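Local atomic coordinates of phosphoribosylformylglycinamidine synthase 2 (Thermus thermophilus, PDB entry 3VIU), a protein that belongs to the AIR synthase-related (PurM-like) enzyme family, carries an N- and C-terminal domain pair twice in one chain, and is seen here with bound ADP and magnesium. Residues Tyr162-Tyr167 with Arg534-Ala539; Ser189-Gly194 with Ala335-Glu340; Thr245-Glu250 with Glu321-Arg326; Gly490-Pro495 with Ser525-Ser530. All coordinates share one frame; numbering follows the deposited sequence.

Interaction 1: Tyr162-Tyr167 with Arg534-Ala539; sequences YFHEGY and RIPPTA
Arg534 turns its CB away from residues 162-167 and forms salt bridges with Glu500 and Asp373. At Ile535 the backbone makes the approach: its CA donates a C-H...O contact to Gly166 O at 3.4 Å. Glycine suits position 166, since a beta carbon there would collide with Pro536 CD. The branched Ile535 side chain crosses Tyr167 at about a right angle, its CB lying 4.0 Å from Tyr167 CD1. Pro536 is the wedge of the contact: CD sits over one face of the Tyr167 ring, 3.8 Å from the centroid, a CH-pi contact, while CG meets His164 CE1 tip to tip at 3.8 Å. The His164 ring is steadied by a near-straight bond (163°) from Gly166 N to ND1. Tyr167 OH donates to Thr538 OG1 at 2.6 Å, nearly in the ring plane; Thr538 OG1 in turn donates to Pro536 O at 2.8 Å, so the two buried hydroxyls form a short hydrogen-bonded chain. The contact joins the two AIR synthase-related N-terminal domains, the turn after edge strand 156-163 meeting the start of strand 538-548. Leu172 of strand 172-182 packs on Tyr167, Ile535 and Thr538, and helix 451-456 touches Tyr167 and Pro536.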
loop_
_atom_site.group_PDB
_atom_site.type_symbol
_atom_site.label_atom_id
_atom_site.label_comp_id
_atom_site.label_asym_id
_atom_site.label_seq_id
_atom_site.Cartn_x
_atom_site.Cartn_y
_atom_site.Cartn_z
ATOM N N TYR A 162 12.819 -0.223 -1.741
ATOM C CA TYR A 162 13.868 -1.067 -1.192
ATOM C C TYR A 162 14.487 -1.969 -2.251
ATOM O O TYR A 162 13.783 -2.522 -3.103
ATOM C CB TYR A 162 13.330 -1.914 -0.041
ATOM C CG TYR A 162 14.437 -2.402 0.863
ATOM C CD1 TYR A 162 15.137 -3.574 0.578
ATOM C CD2 TYR A 162 14.864 -1.625 1.939
ATOM C CE1 TYR A 162 16.247 -3.954 1.334
ATOM C CE2 TYR A 162 15.969 -1.989 2.698
ATOM C CZ TYR A 162 16.662 -3.151 2.389
ATOM O OH TYR A 162 17.797 -3.471 3.103
ATOM N N PHE A 163 15.809 -2.099 -2.214
ATOM C CA PHE A 163 16.505 -2.941 -3.175
ATOM C C PHE A 163 16.953 -4.210 -2.462
ATOM O O PHE A 163 17.533 -4.145 -1.375
ATOM C CB PHE A 163 17.706 -2.203 -3.770
ATOM C CG PHE A 163 17.346 -0.941 -4.502
ATOM C CD1 PHE A 163 17.219 0.265 -3.819
ATOM C CD2 PHE A 163 17.144 -0.954 -5.881
ATOM C CE1 PHE A 163 16.901 1.444 -4.500
ATOM C CE2 PHE A 163 16.823 0.217 -6.575
ATOM C CZ PHE A 163 16.703 1.421 -5.884
ATOM N N HIS A 164 16.690 -5.365 -3.073
ATOM C CA HIS A 164 17.041 -6.627 -2.441
ATOM C C HIS A 164 17.202 -7.795 -3.417
ATOM O O HIS A 164 16.511 -7.894 -4.435
ATOM C CB HIS A 164 15.979 -6.953 -1.374
ATOM C CG HIS A 164 16.327 -8.102 -0.478
ATOM N ND1 HIS A 164 16.232 -9.420 -0.879
ATOM C CD2 HIS A 164 16.732 -8.132 0.814
ATOM C CE1 HIS A 164 16.558 -10.210 0.129
ATOM N NE2 HIS A 164 16.864 -9.453 1.170
ATOM N N GLU A 165 18.132 -8.672 -3.064
ATOM C CA GLU A 165 18.485 -9.871 -3.813
ATOM C C GLU A 165 17.282 -10.742 -4.162
ATOM O O GLU A 165 17.181 -11.249 -5.280
ATOM C CB GLU A 165 19.519 -10.665 -2.988
ATOM C CG GLU A 165 19.633 -12.158 -3.261
ATOM C CD GLU A 165 18.596 -12.995 -2.525
ATOM O OE1 GLU A 165 18.436 -12.823 -1.297
ATOM O OE2 GLU A 165 17.950 -13.847 -3.179
ATOM N N GLY A 166 16.370 -10.903 -3.209
ATOM C CA GLY A 166 15.204 -11.737 -3.439
ATOM C C GLY A 166 14.194 -11.234 -4.461
ATOM O O GLY A 166 13.245 -11.943 -4.800
ATOM N N TYR A 167 14.393 -10.024 -4.966
ATOM C CA TYR A 167 13.463 -9.451 -5.924
ATOM C C TYR A 167 14.041 -9.376 -7.328
ATOM O O TYR A 167 13.398 -8.848 -8.237
ATOM C CB TYR A 167 13.047 -8.043 -5.476
ATOM C CG TYR A 167 12.320 -7.980 -4.144
ATOM C CD1 TYR A 167 11.046 -8.527 -3.985
ATOM C CD2 TYR A 167 12.896 -7.328 -3.050
ATOM C CE1 TYR A 167 10.359 -8.419 -2.766
ATOM C CE2 TYR A 167 12.221 -7.216 -1.832
ATOM C CZ TYR A 167 10.957 -7.758 -1.693
ATOM O OH TYR A 167 10.302 -7.619 -0.491
ATOM N N ARG A 534 11.849 -17.803 -4.269
ATOM C CA ARG A 534 10.704 -17.028 -3.789
ATOM C C ARG A 534 11.131 -15.641 -3.324
ATOM O O ARG A 534 12.193 -15.489 -2.727
ATOM C CB ARG A 534 10.015 -17.751 -2.621
ATOM C CG ARG A 534 9.669 -19.213 -2.883
ATOM C CD ARG A 534 8.774 -19.787 -1.792
ATOM N NE ARG A 534 9.333 -19.608 -0.456
ATOM C CZ ARG A 534 10.457 -20.175 -0.031
ATOM N NH1 ARG A 534 10.892 -19.951 1.202
ATOM N NH2 ARG A 534 11.147 -20.968 -0.840
ATOM N N ILE A 535 10.311 -14.629 -3.606
ATOM C CA ILE A 535 10.628 -13.271 -3.167
ATOM C C ILE A 535 10.460 -13.262 -1.661
ATOM O O ILE A 535 9.792 -14.124 -1.108
ATOM C CB ILE A 535 9.644 -12.216 -3.721
ATOM C CG1 ILE A 535 8.229 -12.546 -3.241
ATOM C CG2 ILE A 535 9.733 -12.145 -5.254
ATOM C CD1 ILE A 535 7.198 -11.515 -3.595
ATOM N N PRO A 536 11.091 -12.304 -0.971
ATOM C CA PRO A 536 10.933 -12.262 0.483
ATOM C C PRO A 536 9.450 -12.025 0.731
ATOM O O PRO A 536 8.826 -11.278 -0.008
ATOM C CB PRO A 536 11.762 -11.045 0.884
ATOM C CG PRO A 536 12.864 -11.059 -0.127
ATOM C CD PRO A 536 12.113 -11.343 -1.419
ATOM N N PRO A 537 8.860 -12.676 1.742
ATOM C CA PRO A 537 7.432 -12.446 1.990
ATOM C C PRO A 537 7.254 -10.938 2.143
ATOM O O PRO A 537 7.993 -10.298 2.881
ATOM C CB PRO A 537 7.182 -13.207 3.286
ATOM C CG PRO A 537 8.134 -14.358 3.169
ATOM C CD PRO A 537 9.399 -13.689 2.662
ATOM N N THR A 538 6.285 -10.367 1.441
ATOM C CA THR A 538 6.110 -8.929 1.504
ATOM C C THR A 538 4.695 -8.441 1.784
ATOM O O THR A 538 3.820 -8.478 0.916
ATOM C CB THR A 538 6.607 -8.276 0.196
ATOM O OG1 THR A 538 7.983 -8.604 -0.002
ATOM C CG2 THR A 538 6.481 -6.769 0.268
ATOM N N ALA A 539 4.477 -7.978 3.007
ATOM C CA ALA A 539 3.186 -7.437 3.385
ATOM C C ALA A 539 3.372 -5.925 3.474
ATOM O O ALA A 539 3.888 -5.407 4.467
ATOM C CB ALA A 539 2.741 -8.001 4.732
#

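Interaction 2: Ser189-Gly194 with Ala335-Glu340; sequences SRASLG and ARTIPE
Thr337, near the end of strand 331-338, is the side chain on which the loop 189-194 rests. Its CB points at the loop and lies 3.6 Å from Ser192 O. From there the two branches part by chemistry. The methyl CG2, anti to the carbonyl carbon, meets the methyl CB of Ala191 at 3.9 Å, a small apolar patch for which alanine is suitably short. The hydroxyl tip OG1 stands between the backbone N and the carbonyl carbon (chi1 54°), the crowded position, and from it donates to Ser192 O at 2.8 Å. This bond lies in the carbonyl plane and uses a lone pair of the oxygen. The same OG1 is hydrogen-bonded to Arg195 N, just past the loop, so the one hydroxyl is tied to backbone of both donor and acceptor kind. Gly194 has the left-handed backbone conformation (phi 81°, psi 23°), natural for glycine, just before strand 196-201. That strand is the antiparallel neighbour of 331-338 in the mixed sheet of the AIR synthase-related C-terminal domain, so the threonine holds the loop leading into it.

Beyond the threonine, Leu193 closes the outer side. With CG anti to its backbone N, the side chain swings in so that CD1 rests 3.4 Å from Ile338 C and 3.7 Å from Pro339 CD. The chemistry is therefore mixed: a single threonine hydroxyl satisfies backbone polar groups where the loop enters the sheet, while leucine and proline carbons pack together along its exposed flank.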
loop_
_atom_site.group_PDB
_atom_site.type_symbol
_atom_site.label_atom_id
_atom_site.label_comp_id
_atom_site.label_asym_id
_atom_site.label_seq_id
_atom_site.Cartn_x
_atom_site.Cartn_y
_atom_site.Cartn_z
ATOM N N SER A 189 -21.008 -0.937 -4.546
ATOM C CA SER A 189 -21.318 -1.636 -5.785
ATOM C C SER A 189 -22.663 -2.349 -5.660
ATOM O O SER A 189 -22.722 -3.579 -5.620
ATOM C CB SER A 189 -20.208 -2.649 -6.095
ATOM O OG SER A 189 -20.385 -3.248 -7.367
ATOM N N ARG A 190 -23.738 -1.569 -5.590
ATOM C CA ARG A 190 -25.077 -2.127 -5.472
ATOM C C ARG A 190 -25.992 -1.683 -6.605
ATOM O O ARG A 190 -25.798 -0.623 -7.202
ATOM C CB ARG A 190 -25.697 -1.732 -4.136
ATOM C CG ARG A 190 -25.018 -2.354 -2.931
ATOM C CD ARG A 190 -25.248 -3.856 -2.860
ATOM N NE ARG A 190 -24.599 -4.445 -1.690
ATOM C CZ ARG A 190 -23.282 -4.453 -1.483
ATOM N NH1 ARG A 190 -22.458 -3.905 -2.367
ATOM N NH2 ARG A 190 -22.788 -5.013 -0.385
ATOM N N ALA A 191 -26.993 -2.504 -6.894
ATOM C CA ALA A 191 -27.952 -2.215 -7.949
ATOM C C ALA A 191 -29.300 -2.824 -7.585
ATOM O O ALA A 191 -29.363 -3.940 -7.071
ATOM C CB ALA A 191 -27.457 -2.791 -9.272
ATOM N N SER A 192 -30.378 -2.092 -7.841
ATOM C CA SER A 192 -31.717 -2.590 -7.537
ATOM C C SER A 192 -32.304 -3.266 -8.765
ATOM O O SER A 192 -31.786 -3.134 -9.874
ATOM C CB SER A 192 -32.632 -1.450 -7.073
ATOM O OG SER A 192 -32.707 -0.419 -8.045
ATOM N N LEU A 193 -33.388 -3.999 -8.572
ATOM C CA LEU A 193 -33.997 -4.697 -9.687
ATOM C C LEU A 193 -34.659 -3.758 -10.685
ATOM O O LEU A 193 -35.274 -2.770 -10.300
ATOM C CB LEU A 193 -35.012 -5.714 -9.175
ATOM C CG LEU A 193 -35.633 -6.603 -10.251
ATOM C CD1 LEU A 193 -34.550 -7.152 -11.187
ATOM C CD2 LEU A 193 -36.395 -7.721 -9.566
ATOM N N GLY A 194 -34.511 -4.066 -11.969
ATOM C CA GLY A 194 -35.122 -3.253 -13.009
ATOM C C GLY A 194 -34.379 -1.993 -13.402
ATOM O O GLY A 194 -34.966 -1.067 -13.951
ATOM N N ALA A 335 -26.410 -2.647 -20.144
ATOM C CA ALA A 335 -27.009 -3.828 -19.518
ATOM C C ALA A 335 -28.142 -3.442 -18.569
ATOM O O ALA A 335 -28.418 -2.265 -18.367
ATOM C CB ALA A 335 -25.937 -4.630 -18.758
ATOM N N ARG A 336 -28.796 -4.442 -17.992
ATOM C CA ARG A 336 -29.898 -4.201 -17.068
ATOM C C ARG A 336 -29.943 -5.311 -16.029
ATOM O O ARG A 336 -29.440 -6.408 -16.267
ATOM C CB ARG A 336 -31.230 -4.166 -17.824
ATOM C CG ARG A 336 -31.525 -5.456 -18.583
ATOM C CD ARG A 336 -32.865 -5.395 -19.300
ATOM N NE ARG A 336 -33.900 -6.124 -18.579
ATOM C CZ ARG A 336 -34.168 -7.412 -18.757
ATOM N NH1 ARG A 336 -33.483 -8.123 -19.641
ATOM N NH2 ARG A 336 -35.120 -7.989 -18.040
ATOM N N THR A 337 -30.544 -5.028 -14.880
ATOM C CA THR A 337 -30.648 -6.035 -13.835
ATOM C C THR A 337 -31.891 -6.885 -14.054
ATOM O O THR A 337 -32.910 -6.397 -14.545
ATOM C CB THR A 337 -30.727 -5.399 -12.423
ATOM O OG1 THR A 337 -31.797 -4.442 -12.380
ATOM C CG2 THR A 337 -29.412 -4.720 -12.072
ATOM N N ILE A 338 -31.787 -8.161 -13.700
ATOM C CA ILE A 338 -32.888 -9.105 -13.824
ATOM C C ILE A 338 -32.976 -9.860 -12.499
ATOM O O ILE A 338 -32.005 -9.914 -11.750
ATOM C CB ILE A 338 -32.651 -10.111 -14.986
ATOM C CG1 ILE A 338 -31.330 -10.846 -14.788
ATOM C CG2 ILE A 338 -32.637 -9.380 -16.324
ATOM C CD1 ILE A 338 -31.050 -11.872 -15.871
ATOM N N PRO A 339 -34.142 -10.444 -12.185
ATOM C CA PRO A 339 -34.315 -11.189 -10.932
ATOM C C PRO A 339 -33.584 -12.534 -10.877
ATOM O O PRO A 339 -33.205 -13.000 -9.803
ATOM C CB PRO A 339 -35.831 -11.336 -10.828
ATOM C CG PRO A 339 -36.250 -11.432 -12.264
ATOM C CD PRO A 339 -35.416 -10.345 -12.919
ATOM N N GLU A 340 -33.389 -13.162 -12.029
ATOM C CA GLU A 340 -32.686 -14.439 -12.078
ATOM C C GLU A 340 -31.208 -14.190 -11.785
ATOM O O GLU A 340 -30.543 -13.454 -12.510
ATOM C CB GLU A 340 -32.829 -15.083 -13.458
ATOM C CG GLU A 340 -34.232 -15.039 -14.022
ATOM C CD GLU A 340 -34.540 -13.722 -14.690
ATOM O OE1 GLU A 340 -34.406 -12.674 -14.037
ATOM O OE2 GLU A 340 -34.918 -13.733 -15.877
#

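Interaction 3: Thr245-Glu250 with Glu321-Arg326; sequences TLEAIE and EEVFGR
Helices 245-250 and 321-326 run roughly antiparallel, their N-to-C directions 144° apart and their axes 9.2 Å from each other at closest approach, with Ala248 and Val323 nearest in backbone. Alanine suits this point because its lone methyl lets a neighbour settle close to the helix backbone. Val323 does so: its CG1, anti to the backbone N, lies 3.7 Å from Ala248 N and 4.0 Å from Ala248 CB, and also touches the aliphatic CB and CG of Glu247 as the two side chains slide past each other. Toward the sheet, Phe324 bends back although its CB points away. The edge of its ring meets Ala248 CB, with CE1 at 4.3 Å, and CZ lies alongside Thr245, whose OG1 bonds to Leu241 O of its own helix.

On the outer side the extended Glu247 crosses Arg326 at about a right angle in a salt bridge. Arg326, bent at chi3, offers NE and NH2 side-on to the single oxygen Glu247 OE1, NE at 3.0 Å and NH2 at 2.9 Å, with OE1 lying in the guanidinium plane. Glu247 OE2 takes the indole N-H of Trp327, so each carboxylate oxygen has a donor.

Both helices cover strand 307-312 through Thr245 and Phe324. Helices 235-250 and 317-326 each connect two parallel strands with a third between them, 196-201 to 254-259 and 307-312 to 331-338: two interlocked beta-alpha-beta crossovers, as in a ferredoxin-like core, here within the AIR synthase-related C-terminal domain.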
loop_
_atom_site.group_PDB
_atom_site.type_symbol
_atom_site.label_atom_id
_atom_site.label_comp_id
_atom_site.label_asym_id
_atom_site.label_seq_id
_atom_site.Cartn_x
_atom_site.Cartn_y
_atom_site.Cartn_z
ATOM N N THR A 245 -17.671 10.837 -12.693
ATOM C CA THR A 245 -18.093 9.847 -11.715
ATOM C C THR A 245 -18.297 10.510 -10.364
ATOM O O THR A 245 -19.323 10.300 -9.713
ATOM C CB THR A 245 -17.053 8.713 -11.586
ATOM O OG1 THR A 245 -16.908 8.063 -12.856
ATOM C CG2 THR A 245 -17.496 7.680 -10.529
ATOM N N LEU A 246 -17.324 11.321 -9.951
ATOM C CA LEU A 246 -17.409 12.017 -8.675
ATOM C C LEU A 246 -18.602 12.964 -8.639
ATOM O O LEU A 246 -19.319 13.022 -7.643
ATOM C CB LEU A 246 -16.128 12.803 -8.397
ATOM C CG LEU A 246 -14.839 12.038 -8.085
ATOM C CD1 LEU A 246 -13.686 13.028 -7.965
ATOM C CD2 LEU A 246 -14.992 11.248 -6.802
ATOM N N GLU A 247 -18.826 13.712 -9.716
ATOM C CA GLU A 247 -19.955 14.628 -9.723
ATOM C C GLU A 247 -21.236 13.815 -9.688
ATOM O O GLU A 247 -22.135 14.083 -8.891
ATOM C CB GLU A 247 -19.937 15.527 -10.960
ATOM C CG GLU A 247 -21.152 16.458 -11.035
ATOM C CD GLU A 247 -21.069 17.481 -12.157
ATOM O OE1 GLU A 247 -22.133 18.016 -12.541
ATOM O OE2 GLU A 247 -19.950 17.760 -12.646
ATOM N N ALA A 248 -21.308 12.806 -10.547
ATOM C CA ALA A 248 -22.477 11.948 -10.599
ATOM C C ALA A 248 -22.860 11.475 -9.190
ATOM O O ALA A 248 -24.023 11.560 -8.795
ATOM C CB ALA A 248 -22.205 10.745 -11.512
ATOM N N ILE A 249 -21.893 10.983 -8.427
ATOM C CA ILE A 249 -22.216 10.516 -7.090
ATOM C C ILE A 249 -22.487 11.659 -6.129
ATOM O O ILE A 249 -23.364 11.552 -5.267
ATOM C CB ILE A 249 -21.110 9.667 -6.477
ATOM C CG1 ILE A 249 -21.464 9.390 -5.015
ATOM C CG2 ILE A 249 -19.774 10.371 -6.621
ATOM C CD1 ILE A 249 -20.341 8.882 -4.162
ATOM N N GLU A 250 -21.729 12.744 -6.258
ATOM C CA GLU A 250 -21.931 13.885 -5.378
ATOM C C GLU A 250 -23.328 14.458 -5.561
ATOM O O GLU A 250 -23.841 15.146 -4.682
ATOM C CB GLU A 250 -20.869 14.949 -5.631
ATOM C CG GLU A 250 -19.551 14.600 -4.976
ATOM C CD GLU A 250 -18.437 15.556 -5.331
ATOM O OE1 GLU A 250 -18.594 16.779 -5.116
ATOM O OE2 GLU A 250 -17.397 15.076 -5.820
ATOM N N GLU A 321 -26.664 11.089 -17.586
ATOM C CA GLU A 321 -26.154 11.358 -18.927
ATOM C C GLU A 321 -25.642 12.788 -19.026
ATOM O O GLU A 321 -24.567 13.041 -19.576
ATOM C CB GLU A 321 -27.256 11.115 -19.963
ATOM C CG GLU A 321 -28.043 9.839 -19.702
ATOM C CD GLU A 321 -29.065 9.525 -20.777
ATOM O OE1 GLU A 321 -29.697 10.471 -21.300
ATOM O OE2 GLU A 321 -29.245 8.324 -21.085
ATOM N N GLU A 322 -26.411 13.717 -18.472
ATOM C CA GLU A 322 -26.045 15.125 -18.499
ATOM C C GLU A 322 -24.754 15.373 -17.735
ATOM O O GLU A 322 -23.901 16.147 -18.181
ATOM C CB GLU A 322 -27.199 15.974 -17.954
ATOM C CG GLU A 322 -28.427 15.899 -18.871
ATOM C CD GLU A 322 -29.611 16.709 -18.385
ATOM O OE1 GLU A 322 -30.659 16.680 -19.067
ATOM O OE2 GLU A 322 -29.499 17.371 -17.330
ATOM N N VAL A 323 -24.601 14.707 -16.595
ATOM C CA VAL A 323 -23.379 14.855 -15.825
ATOM C C VAL A 323 -22.191 14.553 -16.732
ATOM O O VAL A 323 -21.255 15.345 -16.817
ATOM C CB VAL A 323 -23.335 13.899 -14.621
ATOM C CG1 VAL A 323 -21.938 13.908 -14.007
ATOM C CG2 VAL A 323 -24.345 14.335 -13.579
ATOM N N PHE A 324 -22.231 13.418 -17.421
ATOM C CA PHE A 324 -21.131 13.066 -18.306
ATOM C C PHE A 324 -21.063 13.985 -19.505
ATOM O O PHE A 324 -19.981 14.259 -20.016
ATOM C CB PHE A 324 -21.235 11.607 -18.749
ATOM C CG PHE A 324 -20.753 10.645 -17.713
ATOM C CD1 PHE A 324 -21.382 10.567 -16.475
ATOM C CD2 PHE A 324 -19.632 9.861 -17.944
ATOM C CE1 PHE A 324 -20.900 9.731 -15.487
ATOM C CE2 PHE A 324 -19.139 9.019 -16.961
ATOM C CZ PHE A 324 -19.771 8.951 -15.730
ATOM N N GLY A 325 -22.218 14.464 -19.952
ATOM C CA GLY A 325 -22.230 15.376 -21.082
ATOM C C GLY A 325 -21.433 16.621 -20.726
ATOM O O GLY A 325 -20.662 17.132 -21.535
ATOM N N ARG A 326 -21.613 17.100 -19.497
ATOM C CA ARG A 326 -20.906 18.285 -19.029
ATOM C C ARG A 326 -19.387 18.119 -19.065
ATOM O O ARG A 326 -18.658 19.089 -19.296
ATOM C CB ARG A 326 -21.352 18.648 -17.609
ATOM C CG ARG A 326 -22.736 19.264 -17.542
ATOM C CD ARG A 326 -22.926 20.024 -16.242
ATOM N NE ARG A 326 -23.280 19.158 -15.122
ATOM C CZ ARG A 326 -24.481 18.616 -14.952
ATOM N NH1 ARG A 326 -25.446 18.848 -15.832
ATOM N NH2 ARG A 326 -24.720 17.852 -13.893
#

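Interaction 4: Gly490-Pro495 with Ser525-Ser530; sequences GSPETP and SLYNES. With PO4 (phosphate ion), chain C.
The tight part of this contact lies where Gly490 and Ser491 pass Asn528 and Glu529. Glycine is fitting here, for its bare CA comes 3.6 Å from Asn528 O, and a beta carbon would clash with Glu529 OE1. Ser491 N donates to that OE1 at 2.7 Å (152°), reaching it from above the carboxylate plane. A weak hydrogen bond runs from Tyr527 N to Gly490 O, and Tyr527 has the left-handed backbone conformation. Pro492 packs at about a right angle to Tyr527, its CD over one ring face, 3.9 Å from the centroid, in a CH-pi contact; its CG meets Leu526 CD1 at 4.0 Å. A water knits the corner, donating to Ser491 O and Glu529 OE1 and accepting from Thr494 OG1. Deeper in, Asn528 ND2 bonds to Leu489 O and, almost straight (170°), to Ser525 OG, which donates to O3 of a phosphate ion, probably from the crystallisation liquor.

The looser side belongs to the exposed Glu493. Its OE2 stays 3.7 Å from Tyr527 OH, and a second water spans the pair, donating to Glu493 OE2 at 2.6 Å.

Strands 479-488 and 519-525 are parallel neighbours joined through helix 495-515, a beta-alpha-beta crossover of the AIR synthase-related N-terminal domain; the contact brings the loop entering the helix, which Thr494 caps, against the chain just after the second strand. The donors on Glu529 OE1 would favour its ionised form; Glu493 is probably ionised too, paired through OE1 with Arg368 near solvent.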
loop_
_atom_site.group_PDB
_atom_site.type_symbol
_atom_site.label_atom_id
_atom_site.label_comp_id
_atom_site.label_asym_id
_atom_site.label_seq_id
_atom_site.Cartn_x
_atom_site.Cartn_y
_atom_site.Cartn_z
ATOM N N GLY A 490 5.425 -15.839 -2.871
ATOM C CA GLY A 490 5.709 -16.797 -3.913
ATOM C C GLY A 490 4.501 -17.693 -4.042
ATOM O O GLY A 490 3.424 -17.388 -3.520
ATOM N N SER A 491 4.679 -18.806 -4.736
ATOM C CA SER A 491 3.601 -19.756 -4.937
ATOM C C SER A 491 3.158 -20.373 -3.615
ATOM O O SER A 491 3.987 -20.685 -2.751
ATOM C CB SER A 491 4.061 -20.863 -5.879
ATOM O OG SER A 491 3.095 -21.892 -5.929
ATOM N N PRO A 492 1.840 -20.545 -3.437
ATOM C CA PRO A 492 1.266 -21.129 -2.224
ATOM C C PRO A 492 1.239 -22.658 -2.343
ATOM O O PRO A 492 0.865 -23.359 -1.402
ATOM C CB PRO A 492 -0.133 -20.540 -2.201
ATOM C CG PRO A 492 -0.489 -20.564 -3.657
ATOM C CD PRO A 492 0.775 -20.015 -4.306
ATOM N N GLU A 493 1.626 -23.155 -3.515
ATOM C CA GLU A 493 1.649 -24.586 -3.777
ATOM C C GLU A 493 2.614 -25.254 -2.808
ATOM O O GLU A 493 2.200 -26.012 -1.932
ATOM C CB GLU A 493 2.107 -24.861 -5.212
ATOM C CG GLU A 493 1.372 -24.062 -6.284
ATOM C CD GLU A 493 -0.045 -24.535 -6.519
ATOM O OE1 GLU A 493 -0.804 -24.646 -5.535
ATOM O OE2 GLU A 493 -0.399 -24.788 -7.691
ATOM N N THR A 494 3.901 -24.966 -2.960
ATOM C CA THR A 494 4.912 -25.548 -2.084
ATOM C C THR A 494 4.647 -25.228 -0.606
ATOM O O THR A 494 4.142 -24.156 -0.269
ATOM C CB THR A 494 6.322 -25.036 -2.444
ATOM O OG1 THR A 494 6.451 -23.663 -2.048
ATOM C CG2 THR A 494 6.564 -25.154 -3.942
ATOM N N PRO A 495 4.988 -26.166 0.294
ATOM C CA PRO A 495 4.792 -25.984 1.737
ATOM C C PRO A 495 5.501 -24.738 2.281
ATOM O O PRO A 495 4.970 -24.060 3.156
ATOM C CB PRO A 495 5.366 -27.270 2.331
ATOM C CG PRO A 495 5.124 -28.276 1.254
ATOM C CD PRO A 495 5.501 -27.516 0.002
ATOM N N SER A 525 -1.105 -10.831 -3.945
ATOM C CA SER A 525 -0.441 -11.221 -5.182
ATOM C C SER A 525 0.414 -12.444 -4.879
ATOM O O SER A 525 1.344 -12.372 -4.077
ATOM C CB SER A 525 0.443 -10.088 -5.700
ATOM O OG SER A 525 1.167 -10.514 -6.833
ATOM N N LEU A 526 0.090 -13.568 -5.508
ATOM C CA LEU A 526 0.833 -14.802 -5.284
ATOM C C LEU A 526 1.627 -15.213 -6.516
ATOM O O LEU A 526 1.566 -14.553 -7.555
ATOM C CB LEU A 526 -0.125 -15.928 -4.897
ATOM C CG LEU A 526 -0.952 -15.662 -3.641
ATOM C CD1 LEU A 526 -1.876 -16.834 -3.405
ATOM C CD2 LEU A 526 -0.035 -15.431 -2.437
ATOM N N TYR A 527 2.373 -16.305 -6.387
ATOM C CA TYR A 527 3.174 -16.825 -7.492
ATOM C C TYR A 527 4.296 -15.885 -7.915
ATOM O O TYR A 527 4.707 -15.883 -9.075
ATOM C CB TYR A 527 2.273 -17.134 -8.698
ATOM C CG TYR A 527 1.268 -18.220 -8.419
ATOM C CD1 TYR A 527 1.645 -19.567 -8.422
ATOM C CD2 TYR A 527 -0.052 -17.905 -8.106
ATOM C CE1 TYR A 527 0.730 -20.576 -8.117
ATOM C CE2 TYR A 527 -0.974 -18.899 -7.798
ATOM C CZ TYR A 527 -0.579 -20.233 -7.804
ATOM O OH TYR A 527 -1.493 -21.213 -7.492
ATOM N N ASN A 528 4.783 -15.081 -6.979
ATOM C CA ASN A 528 5.884 -14.176 -7.281
ATOM C C ASN A 528 7.180 -14.923 -7.013
ATOM O O ASN A 528 7.818 -14.739 -5.982
ATOM C CB ASN A 528 5.802 -12.916 -6.415
ATOM C CG ASN A 528 4.661 -12.012 -6.828
ATOM O OD1 ASN A 528 4.707 -11.399 -7.888
ATOM N ND2 ASN A 528 3.622 -11.936 -5.998
ATOM N N GLU A 529 7.540 -15.798 -7.946
ATOM C CA GLU A 529 8.758 -16.582 -7.840
ATOM C C GLU A 529 9.075 -17.190 -9.192
ATOM O O GLU A 529 8.203 -17.314 -10.052
ATOM C CB GLU A 529 8.601 -17.705 -6.800
ATOM C CG GLU A 529 7.712 -18.867 -7.231
ATOM C CD GLU A 529 7.654 -19.987 -6.191
ATOM O OE1 GLU A 529 7.182 -19.725 -5.067
ATOM O OE2 GLU A 529 8.079 -21.125 -6.493
ATOM N N SER A 530 10.334 -17.558 -9.379
ATOM C CA SER A 530 10.766 -18.186 -10.614
ATOM C C SER A 530 11.943 -19.104 -10.307
ATOM O O SER A 530 12.858 -18.738 -9.564
ATOM C CB SER A 530 11.173 -17.127 -11.633
ATOM O OG SER A 530 12.292 -16.399 -11.176
HETATM P P PO4 C . 0.040 -9.199 -9.905
HETATM O O1 PO4 C . 0.511 -8.012 -9.157
HETATM O O2 PO4 C . 1.088 -9.630 -10.858
HETATM O O3 PO4 C . -0.245 -10.299 -8.956
HETATM O O4 PO4 C . -1.199 -8.855 -10.650
HETATM O O HOH W 1 6.628 -21.541 -3.514
HETATM O O HOH W 2 -1.809 -23.609 -9.469
#

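Interactions 1 and 4 are neighbours, about 13 Å apart between centres, and touch where Ile535 CG2 meets Asn528 O at 3.3 Å; both lie at strand ends; interaction 4 stays within the second N-terminal domain, whereas interaction 1 joins the two. Interactions 2 and 3 lie across the chain's centre from interaction 1 and share a C-terminal domain, helix 317-326 of interaction 3 being followed in the chain by strand 331-338 of interaction 2. Interaction 1 is the most enclosed, with rings and hydroxyls; interaction 3 is a buried helix pair with a salt bridge on its outer side. Interaction 4 is buried but watered, and interaction 2, partly exposed, relies on a threonine hydroxyl bonded to backbone, with apolar packing beside it.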